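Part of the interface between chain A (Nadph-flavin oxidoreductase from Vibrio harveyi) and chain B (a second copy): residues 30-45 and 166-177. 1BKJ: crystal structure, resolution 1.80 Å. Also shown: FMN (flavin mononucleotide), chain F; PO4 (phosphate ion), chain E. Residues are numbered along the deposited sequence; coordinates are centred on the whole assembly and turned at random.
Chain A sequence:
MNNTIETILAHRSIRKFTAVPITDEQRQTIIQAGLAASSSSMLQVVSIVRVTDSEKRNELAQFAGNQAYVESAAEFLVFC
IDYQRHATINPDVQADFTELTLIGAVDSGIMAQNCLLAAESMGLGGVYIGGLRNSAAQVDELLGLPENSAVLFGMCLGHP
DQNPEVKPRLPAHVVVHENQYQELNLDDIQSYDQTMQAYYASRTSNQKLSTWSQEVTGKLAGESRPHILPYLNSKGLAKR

Chain A, residues 30-45: IIQAGLAASSSSMLQV
Chain B 166-177: VKPRLPAHVVVH

How do the backbones meet? Chain A is helical through Leu A35, then turns into loop; chain B runs extended to Pro B171, the N-cap of a short helix, 172-175. CA atoms pair Ile A31 with Ala B172 (7.1 Å), Leu A35 with Arg B169 (6.6 Å) and Gln A44 with Leu B170 (7.9 Å); chain B numbering falls from 172 to 169 as chain A rises from 31 to 35. The contact buries 668 Å².

What satisfies Arg B169? Its side chain (chi1 -92°, chi2 p, chi3 t, chi4 142°) reaches Leu A35 O, at the helix end, and Ala A37 O, in the loop beyond. Arg B169 NH2 donates to Ala A37 O (2.8 Å, nearly straight) and FMN O1P (2.7 Å); Arg B169 NH1 donates to FMN O1P and Lys B167 O, both at 2.8 Å. Arg B169 NE lies 2.9 Å from Leu A35 O. The cation thus ties both chains to the flavin phosphate, while Lys B167 NZ donates to FMN O4' (2.8 Å).

Which other polar groups are paired? Gln A44 OE1 (m, t, chi3 75°) accepts from Leu B170 N (2.9 Å); its NE2 is bonded elsewhere in the structure. One water donates to Gln A32 OE1 and accepts from Ala B172 N, both 3.1 Å.

What fills the apolar part? Branched side chains pack on small Ala B172 and valine methyls: Ile A31 (m, m) CG2 lies 3.7 Å from Val B176 CG2 and 3.9 Å from Ala B172 CB, Leu A35 (m, t) CD2 4.0 Å from Val B175 CG2. Flexible Met A42 (t, p, t) lays CE 3.8 Å from Lys B167 CD.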

ATOM      1  N   ILE A  30      -2.506 -17.805   0.484  1.00 15.01           N
ATOM      2  CA  ILE A  30      -2.695 -16.388   0.832  1.00 14.78           C
ATOM      3  C   ILE A  30      -1.331 -15.684   0.912  1.00 14.79           C
ATOM      4  O   ILE A  30      -1.175 -14.587   0.382  1.00 14.74           O
ATOM      5  CB  ILE A  30      -3.497 -16.246   2.157  1.00 14.64           C
ATOM      6  CG1 ILE A  30      -4.963 -16.602   1.893  1.00 16.06           C
ATOM      7  CG2 ILE A  30      -3.418 -14.822   2.744  1.00 14.47           C
ATOM      8  CD1 ILE A  30      -5.742 -17.009   3.128  1.00 15.80           C
ATOM      9  N   ILE A  31      -0.359 -16.358   1.528  1.00 15.12           N
ATOM     10  CA  ILE A  31       1.013 -15.855   1.677  1.00 15.86           C
ATOM     11  C   ILE A  31       1.692 -15.808   0.294  1.00 15.60           C
ATOM     12  O   ILE A  31       2.328 -14.808  -0.026  1.00 15.88           O
ATOM     13  CB  ILE A  31       1.851 -16.708   2.725  1.00 16.28           C
ATOM     14  CG1 ILE A  31       1.272 -16.568   4.148  1.00 15.94           C
ATOM     15  CG2 ILE A  31       3.356 -16.360   2.693  1.00 16.05           C
ATOM     16  CD1 ILE A  31       1.201 -15.162   4.699  1.00 18.01           C
ATOM     17  N   GLN A  32       1.517 -16.849  -0.531  1.00 15.66           N
ATOM     18  CA  GLN A  32       2.101 -16.863  -1.881  1.00 16.50           C
ATOM     19  C   GLN A  32       1.538 -15.730  -2.745  1.00 15.53           C
ATOM     20  O   GLN A  32       2.275 -15.114  -3.510  1.00 14.58           O
ATOM     21  CB  GLN A  32       1.894 -18.205  -2.602  1.00 19.08           C
ATOM     22  CG  GLN A  32       2.781 -19.378  -2.134  1.00 24.29           C
ATOM     23  CD  GLN A  32       4.273 -19.038  -1.957  1.00 27.48           C
ATOM     24  OE1 GLN A  32       4.866 -19.341  -0.911  1.00 28.87           O
ATOM     25  NE2 GLN A  32       4.883 -18.410  -2.974  1.00 29.39           N
ATOM     26  N   ALA A  33       0.243 -15.444  -2.581  1.00 14.59           N
ATOM     27  CA  ALA A  33      -0.429 -14.363  -3.294  1.00 14.28           C
ATOM     28  C   ALA A  33       0.187 -13.021  -2.877  1.00 14.40           C
ATOM     29  O   ALA A  33       0.435 -12.155  -3.722  1.00 14.46           O
ATOM     30  CB  ALA A  33      -1.904 -14.376  -2.993  1.00 14.34           C
ATOM     31  N   GLY A  34       0.492 -12.896  -1.580  1.00 14.04           N
ATOM     32  CA  GLY A  34       1.121 -11.707  -1.053  1.00 14.03           C
ATOM     33  C   GLY A  34       2.532 -11.561  -1.606  1.00 14.41           C
ATOM     34  O   GLY A  34       2.903 -10.473  -2.060  1.00 14.43           O
ATOM     35  N   LEU A  35       3.283 -12.667  -1.654  1.00 14.04           N
ATOM     36  CA  LEU A  35       4.655 -12.658  -2.159  1.00 14.02           C
ATOM     37  C   LEU A  35       4.766 -12.292  -3.638  1.00 13.67           C
ATOM     38  O   LEU A  35       5.742 -11.676  -4.041  1.00 13.93           O
ATOM     39  CB  LEU A  35       5.350 -13.991  -1.888  1.00 14.68           C
ATOM     40  CG  LEU A  35       5.689 -14.320  -0.436  1.00 15.21           C
ATOM     41  CD1 LEU A  35       6.242 -15.718  -0.394  1.00 15.33           C
ATOM     42  CD2 LEU A  35       6.685 -13.340   0.138  1.00 15.97           C
ATOM     43  N   ALA A  36       3.713 -12.579  -4.401  1.00 13.22           N
ATOM     44  CA  ALA A  36       3.635 -12.282  -5.832  1.00 13.32           C
ATOM     45  C   ALA A  36       3.435 -10.783  -6.147  1.00 13.16           C
ATOM     46  O   ALA A  36       3.431 -10.388  -7.321  1.00 13.04           O
ATOM     47  CB  ALA A  36       2.520 -13.121  -6.488  1.00 13.18           C
ATOM     48  N   ALA A  37       3.279  -9.955  -5.107  1.00 12.15           N
ATOM     49  CA  ALA A  37       3.093  -8.504  -5.275  1.00 12.16           C
ATOM     50  C   ALA A  37       4.368  -7.815  -5.780  1.00 12.19           C
ATOM     51  O   ALA A  37       5.472  -8.308  -5.540  1.00 12.28           O
ATOM     52  CB  ALA A  37       2.680  -7.882  -3.952  1.00 11.28           C
ATOM     53  N   SER A  38       4.208  -6.682  -6.475  1.00 12.33           N
ATOM     54  CA  SER A  38       5.344  -5.883  -6.960  1.00 12.39           C
ATOM     55  C   SER A  38       6.137  -5.398  -5.745  1.00 12.59           C
ATOM     56  O   SER A  38       5.562  -5.186  -4.674  1.00 12.74           O
ATOM     57  CB  SER A  38       4.854  -4.657  -7.734  1.00 12.14           C
ATOM     58  OG  SER A  38       4.244  -5.012  -8.953  1.00 12.38           O
ATOM     59  N   SER A  39       7.432  -5.182  -5.928  1.00 12.92           N
ATOM     60  CA  SER A  39       8.296  -4.741  -4.844  1.00 12.93           C
ATOM     61  C   SER A  39       9.218  -3.636  -5.371  1.00 13.39           C
ATOM     62  O   SER A  39       9.841  -3.811  -6.426  1.00 13.95           O
ATOM     63  CB  SER A  39       9.099  -5.938  -4.326  1.00 12.54           C
ATOM     64  OG  SER A  39      10.085  -5.531  -3.394  1.00 14.76           O
ATOM     65  N   SER A  40       9.289  -2.508  -4.652  1.00 12.98           N
ATOM     66  CA  SER A  40      10.133  -1.370  -5.043  1.00 13.31           C
ATOM     67  C   SER A  40      11.591  -1.771  -5.084  1.00 13.91           C
ATOM     68  O   SER A  40      12.121  -2.231  -4.077  1.00 13.05           O
ATOM     69  CB  SER A  40       9.977  -0.195  -4.076  1.00 12.93           C
ATOM     70  OG  SER A  40       8.642   0.245  -3.976  1.00 11.94           O
ATOM     71  N   SER A  41      12.192  -1.667  -6.275  1.00 14.73           N
ATOM     72  CA  SER A  41      13.604  -2.014  -6.561  1.00 15.84           C
ATOM     73  C   SER A  41      13.961  -3.457  -6.162  1.00 16.24           C
ATOM     74  O   SER A  41      15.139  -3.781  -5.941  1.00 16.26           O
ATOM     75  CB  SER A  41      14.585  -1.007  -5.916  1.00 15.92           C
ATOM     76  OG  SER A  41      14.298   0.328  -6.273  1.00 17.29           O
ATOM     77  N   MET A  42      12.923  -4.303  -6.063  1.00 16.20           N
ATOM     78  CA  MET A  42      13.029  -5.712  -5.651  1.00 17.03           C
ATOM     79  C   MET A  42      13.722  -5.829  -4.265  1.00 16.29           C
ATOM     80  O   MET A  42      14.354  -6.836  -3.940  1.00 17.07           O
ATOM     81  CB  MET A  42      13.739  -6.531  -6.745  1.00 18.07           C
ATOM     82  CG  MET A  42      13.524  -8.024  -6.708  1.00 20.71           C
ATOM     83  SD  MET A  42      11.831  -8.537  -6.523  1.00 23.30           S
ATOM     84  CE  MET A  42      11.995 -10.261  -6.874  1.00 23.18           C
ATOM     85  N   LEU A  43      13.547  -4.787  -3.442  1.00 15.22           N
ATOM     86  CA  LEU A  43      14.149  -4.692  -2.116  1.00 14.24           C
ATOM     87  C   LEU A  43      13.566  -5.667  -1.112  1.00 13.59           C
ATOM     88  O   LEU A  43      14.259  -6.082  -0.201  1.00 12.91           O
ATOM     89  CB  LEU A  43      14.062  -3.256  -1.581  1.00 15.45           C
ATOM     90  CG  LEU A  43      14.872  -2.128  -2.250  1.00 16.49           C
ATOM     91  CD1 LEU A  43      14.354  -0.754  -1.841  1.00 16.19           C
ATOM     92  CD2 LEU A  43      16.341  -2.271  -1.912  1.00 17.20           C
ATOM     93  N   GLN A  44      12.305  -6.062  -1.329  1.00 13.77           N
ATOM     94  CA  GLN A  44      11.559  -7.004  -0.472  1.00 13.54           C
ATOM     95  C   GLN A  44      11.662  -6.593   1.007  1.00 13.90           C
ATOM     96  O   GLN A  44      12.292  -7.262   1.823  1.00 13.54           O
ATOM     97  CB  GLN A  44      12.006  -8.443  -0.759  1.00 12.78           C
ATOM     98  CG  GLN A  44      11.673  -8.845  -2.189  1.00 13.50           C
ATOM     99  CD  GLN A  44      12.107 -10.239  -2.522  1.00 14.59           C
ATOM    100  OE1 GLN A  44      11.479 -11.210  -2.103  1.00 15.32           O
ATOM    101  NE2 GLN A  44      13.201 -10.358  -3.258  1.00 14.30           N
ATOM    102  N   VAL A  45      11.031  -5.459   1.312  1.00 13.82           N
ATOM    103  CA  VAL A  45      11.083  -4.830   2.635  1.00 14.16           C
ATOM    104  C   VAL A  45       9.951  -5.095   3.631  1.00 13.88           C
ATOM    105  O   VAL A  45       9.819  -4.384   4.641  1.00 13.94           O
ATOM    106  CB  VAL A  45      11.259  -3.295   2.473  1.00 14.49           C
ATOM    107  CG1 VAL A  45      12.479  -3.027   1.691  1.00 15.56           C
ATOM    108  CG2 VAL A  45      10.050  -2.659   1.774  1.00 14.48           C
TER
ATOM    109  N   VAL B 166       7.960 -15.024 -14.770  1.00 22.00           N
ATOM    110  CA  VAL B 166       7.652 -14.627 -13.385  1.00 22.36           C
ATOM    111  C   VAL B 166       8.936 -14.695 -12.539  1.00 22.25           C
ATOM    112  O   VAL B 166       9.713 -15.647 -12.658  1.00 22.10           O
ATOM    113  CB  VAL B 166       6.497 -15.503 -12.780  1.00 22.33           C
ATOM    114  CG1 VAL B 166       6.233 -15.168 -11.313  1.00 23.14           C
ATOM    115  CG2 VAL B 166       5.215 -15.287 -13.584  1.00 23.02           C
ATOM    116  N   LYS B 167       9.191 -13.610 -11.802  1.00 22.21           N
ATOM    117  CA  LYS B 167      10.367 -13.441 -10.939  1.00 22.06           C
ATOM    118  C   LYS B 167      10.155 -14.042  -9.557  1.00 21.19           C
ATOM    119  O   LYS B 167       9.181 -13.693  -8.884  1.00 21.32           O
ATOM    120  CB  LYS B 167      10.657 -11.951 -10.743  1.00 23.74           C
ATOM    121  CG  LYS B 167      11.922 -11.430 -11.363  1.00 25.71           C
ATOM    122  CD  LYS B 167      12.359 -10.164 -10.655  1.00 27.66           C
ATOM    123  CE  LYS B 167      12.630  -9.008 -11.592  1.00 28.89           C
ATOM    124  NZ  LYS B 167      13.062  -7.819 -10.785  1.00 30.18           N
ATOM    125  N   PRO B 168      11.062 -14.946  -9.109  1.00 20.45           N
ATOM    126  CA  PRO B 168      10.902 -15.540  -7.775  1.00 19.75           C
ATOM    127  C   PRO B 168      11.203 -14.549  -6.639  1.00 18.42           C
ATOM    128  O   PRO B 168      11.965 -13.591  -6.815  1.00 17.48           O
ATOM    129  CB  PRO B 168      11.894 -16.720  -7.797  1.00 20.28           C
ATOM    130  CG  PRO B 168      12.960 -16.273  -8.733  1.00 20.20           C
ATOM    131  CD  PRO B 168      12.163 -15.608  -9.843  1.00 20.43           C
ATOM    132  N   ARG B 169      10.521 -14.741  -5.516  1.00 17.29           N
ATOM    133  CA  ARG B 169      10.715 -13.913  -4.340  1.00 16.47           C
ATOM    134  C   ARG B 169      11.366 -14.758  -3.288  1.00 16.39           C
ATOM    135  O   ARG B 169      11.612 -15.948  -3.510  1.00 16.44           O
ATOM    136  CB  ARG B 169       9.384 -13.402  -3.805  1.00 16.79           C
ATOM    137  CG  ARG B 169       8.972 -12.061  -4.366  1.00 17.31           C
ATOM    138  CD  ARG B 169       8.385 -12.200  -5.739  1.00 17.28           C
ATOM    139  NE  ARG B 169       7.676 -10.989  -6.138  1.00 18.99           N
ATOM    140  CZ  ARG B 169       7.678 -10.485  -7.369  1.00 19.09           C
ATOM    141  NH1 ARG B 169       8.367 -11.076  -8.338  1.00 19.10           N
ATOM    142  NH2 ARG B 169       6.936  -9.427  -7.650  1.00 18.77           N
ATOM    143  N   LEU B 170      11.705 -14.129  -2.164  1.00 16.01           N
ATOM    144  CA  LEU B 170      12.297 -14.809  -1.015  1.00 16.09           C
ATOM    145  C   LEU B 170      11.278 -15.841  -0.547  1.00 16.23           C
ATOM    146  O   LEU B 170      10.077 -15.610  -0.687  1.00 16.05           O
ATOM    147  CB  LEU B 170      12.546 -13.795   0.112  1.00 15.89           C
ATOM    148  CG  LEU B 170      13.814 -12.960   0.021  1.00 15.29           C
ATOM    149  CD1 LEU B 170      13.716 -11.823   1.005  1.00 15.57           C
ATOM    150  CD2 LEU B 170      15.023 -13.833   0.320  1.00 16.00           C
ATOM    151  N   PRO B 171      11.732 -17.010  -0.040  1.00 17.00           N
ATOM    152  CA  PRO B 171      10.758 -18.018   0.417  1.00 17.52           C
ATOM    153  C   PRO B 171       9.863 -17.571   1.585  1.00 17.39           C
ATOM    154  O   PRO B 171      10.231 -16.667   2.349  1.00 16.94           O
ATOM    155  CB  PRO B 171      11.639 -19.228   0.758  1.00 17.16           C
ATOM    156  CG  PRO B 171      12.957 -18.642   1.038  1.00 17.83           C
ATOM    157  CD  PRO B 171      13.101 -17.557   0.017  1.00 17.20           C
ATOM    158  N   ALA B 172       8.676 -18.174   1.675  1.00 17.03           N
ATOM    159  CA  ALA B 172       7.705 -17.868   2.713  1.00 16.75           C
ATOM    160  C   ALA B 172       8.265 -17.960   4.135  1.00 17.17           C
ATOM    161  O   ALA B 172       7.965 -17.099   4.957  1.00 16.94           O
ATOM    162  CB  ALA B 172       6.489 -18.756   2.559  1.00 17.42           C
ATOM    163  N   HIS B 173       9.161 -18.923   4.392  1.00 17.55           N
ATOM    164  CA  HIS B 173       9.756 -19.093   5.728  1.00 17.82           C
ATOM    165  C   HIS B 173      10.728 -17.981   6.154  1.00 17.89           C
ATOM    166  O   HIS B 173      11.082 -17.899   7.336  1.00 18.56           O
ATOM    167  CB  HIS B 173      10.368 -20.510   5.937  1.00 18.06           C
ATOM    168  CG  HIS B 173      11.664 -20.754   5.220  1.00 18.30           C
ATOM    169  ND1 HIS B 173      11.726 -21.276   3.944  1.00 18.96           N
ATOM    170  CD2 HIS B 173      12.950 -20.562   5.608  1.00 18.40           C
ATOM    171  CE1 HIS B 173      12.986 -21.390   3.577  1.00 19.19           C
ATOM    172  NE2 HIS B 173      13.752 -20.961   4.564  1.00 19.60           N
ATOM    173  N   VAL B 174      11.182 -17.169   5.190  1.00 17.26           N
ATOM    174  CA  VAL B 174      12.078 -16.038   5.466  1.00 17.05           C
ATOM    175  C   VAL B 174      11.242 -14.797   5.781  1.00 17.20           C
ATOM    176  O   VAL B 174      11.497 -14.118   6.762  1.00 17.94           O
ATOM    177  CB  VAL B 174      13.045 -15.751   4.283  1.00 16.88           C
ATOM    178  CG1 VAL B 174      13.884 -14.502   4.529  1.00 16.95           C
ATOM    179  CG2 VAL B 174      13.984 -16.914   4.101  1.00 17.87           C
ATOM    180  N   VAL B 175      10.221 -14.543   4.968  1.00 17.11           N
ATOM    181  CA  VAL B 175       9.331 -13.383   5.127  1.00 17.19           C
ATOM    182  C   VAL B 175       8.292 -13.515   6.289  1.00 16.95           C
ATOM    183  O   VAL B 175       7.998 -12.525   6.960  1.00 16.86           O
ATOM    184  CB  VAL B 175       8.651 -13.068   3.755  1.00 17.29           C
ATOM    185  CG1 VAL B 175       7.661 -11.913   3.843  1.00 18.17           C
ATOM    186  CG2 VAL B 175       9.722 -12.728   2.722  1.00 17.51           C
ATOM    187  N   VAL B 176       7.769 -14.724   6.521  1.00 16.10           N
ATOM    188  CA  VAL B 176       6.781 -14.977   7.583  1.00 16.10           C
ATOM    189  C   VAL B 176       7.440 -15.538   8.854  1.00 16.42           C
ATOM    190  O   VAL B 176       8.170 -16.534   8.818  1.00 16.72           O
ATOM    191  CB  VAL B 176       5.635 -15.932   7.110  1.00 16.16           C
ATOM    192  CG1 VAL B 176       4.511 -16.038   8.171  1.00 16.63           C
ATOM    193  CG2 VAL B 176       5.056 -15.447   5.798  1.00 16.51           C
ATOM    194  N   HIS B 177       7.168 -14.867   9.967  1.00 16.25           N
ATOM    195  CA  HIS B 177       7.682 -15.215  11.283  1.00 16.96           C
ATOM    196  C   HIS B 177       6.493 -15.672  12.110  1.00 17.85           C
ATOM    197  O   HIS B 177       5.420 -15.076  12.021  1.00 17.59           O
ATOM    198  CB  HIS B 177       8.273 -13.972  11.952  1.00 16.83           C
ATOM    199  CG  HIS B 177       9.348 -13.309  11.150  1.00 16.53           C
ATOM    200  ND1 HIS B 177      10.677 -13.424  11.466  1.00 16.52           N
ATOM    201  CD2 HIS B 177       9.288 -12.556  10.029  1.00 16.94           C
ATOM    202  CE1 HIS B 177      11.397 -12.775  10.570  1.00 16.15           C
ATOM    203  NE2 HIS B 177      10.577 -12.239   9.686  1.00 16.35           N
TER
HETATM  204  N1  FMN F 241       9.848  -0.591 -12.075  1.00 13.17           N
HETATM  205  C2  FMN F 241      10.417   0.230 -13.013  1.00 13.93           C
HETATM  206  O2  FMN F 241      10.856  -0.194 -14.061  1.00 15.32           O
HETATM  207  N3  FMN F 241      10.465   1.566 -12.612  1.00 13.32           N
HETATM  208  C4  FMN F 241       9.965   2.139 -11.432  1.00 13.23           C
HETATM  209  O4  FMN F 241      10.045   3.364 -11.280  1.00 13.02           O
HETATM  210  C4A FMN F 241       9.443   1.148 -10.490  1.00 13.39           C
HETATM  211  N5  FMN F 241       8.824   1.651  -9.337  1.00 13.20           N
HETATM  212  C5A FMN F 241       8.146   0.813  -8.447  1.00 12.90           C
HETATM  213  C6  FMN F 241       7.546   1.393  -7.339  1.00 11.49           C
HETATM  214  C7  FMN F 241       6.770   0.597  -6.499  1.00 12.04           C
HETATM  215  C7M FMN F 241       5.816   1.326  -5.542  1.00 10.97           C
HETATM  216  C8  FMN F 241       6.721  -0.837  -6.670  1.00 12.31           C
HETATM  217  C8M FMN F 241       5.964  -1.759  -5.754  1.00 11.36           C
HETATM  218  C9  FMN F 241       7.388  -1.447  -7.736  1.00 11.88           C
HETATM  219  C9A FMN F 241       8.074  -0.619  -8.698  1.00 13.02           C
HETATM  220  N10 FMN F 241       8.679  -1.129  -9.898  1.00 13.63           N
HETATM  221  C10 FMN F 241       9.336  -0.248 -10.808  1.00 13.77           C
HETATM  222  C1' FMN F 241       8.468  -2.410 -10.351  1.00 14.80           C
HETATM  223  C2' FMN F 241       9.559  -3.470 -10.105  1.00 16.26           C
HETATM  224  O2' FMN F 241      10.907  -3.133  -9.888  1.00 16.55           O
HETATM  225  C3' FMN F 241       9.129  -4.816  -9.684  1.00 16.07           C
HETATM  226  O3' FMN F 241       7.911  -4.919  -8.994  1.00 15.11           O
HETATM  227  C4' FMN F 241      10.110  -5.924  -9.444  1.00 16.54           C
HETATM  228  O4' FMN F 241      11.503  -5.786  -9.703  1.00 17.19           O
HETATM  229  C5' FMN F 241       9.571  -7.272  -9.159  1.00 16.52           C
HETATM  230  O5' FMN F 241       9.235  -7.681 -10.510  1.00 16.28           O
HETATM  231  P   FMN F 241       7.785  -8.044 -11.032  1.00 16.86           P
HETATM  232  O1P FMN F 241       7.509  -9.291 -10.324  1.00 17.70           O
HETATM  233  O2P FMN F 241       7.996  -8.203 -12.470  1.00 17.82           O
HETATM  234  O3P FMN F 241       6.852  -6.951 -10.684  1.00 16.71           O
HETATM  235  P   PO4 E 999      12.944  -0.047  -9.848  1.00 32.95           P
HETATM  236  O1  PO4 E 999      14.283   0.208  -9.161  1.00 34.44           O
HETATM  237  O2  PO4 E 999      11.888  -0.725  -9.065  1.00 32.13           O
HETATM  238  O3  PO4 E 999      12.582   1.398 -10.032  1.00 33.86           O
HETATM  239  O4  PO4 E 999      13.459  -0.871 -11.027  1.00 34.57           O
HETATM  240  O   HOH W   1       7.873 -20.109  -0.612  1.00 33.13           O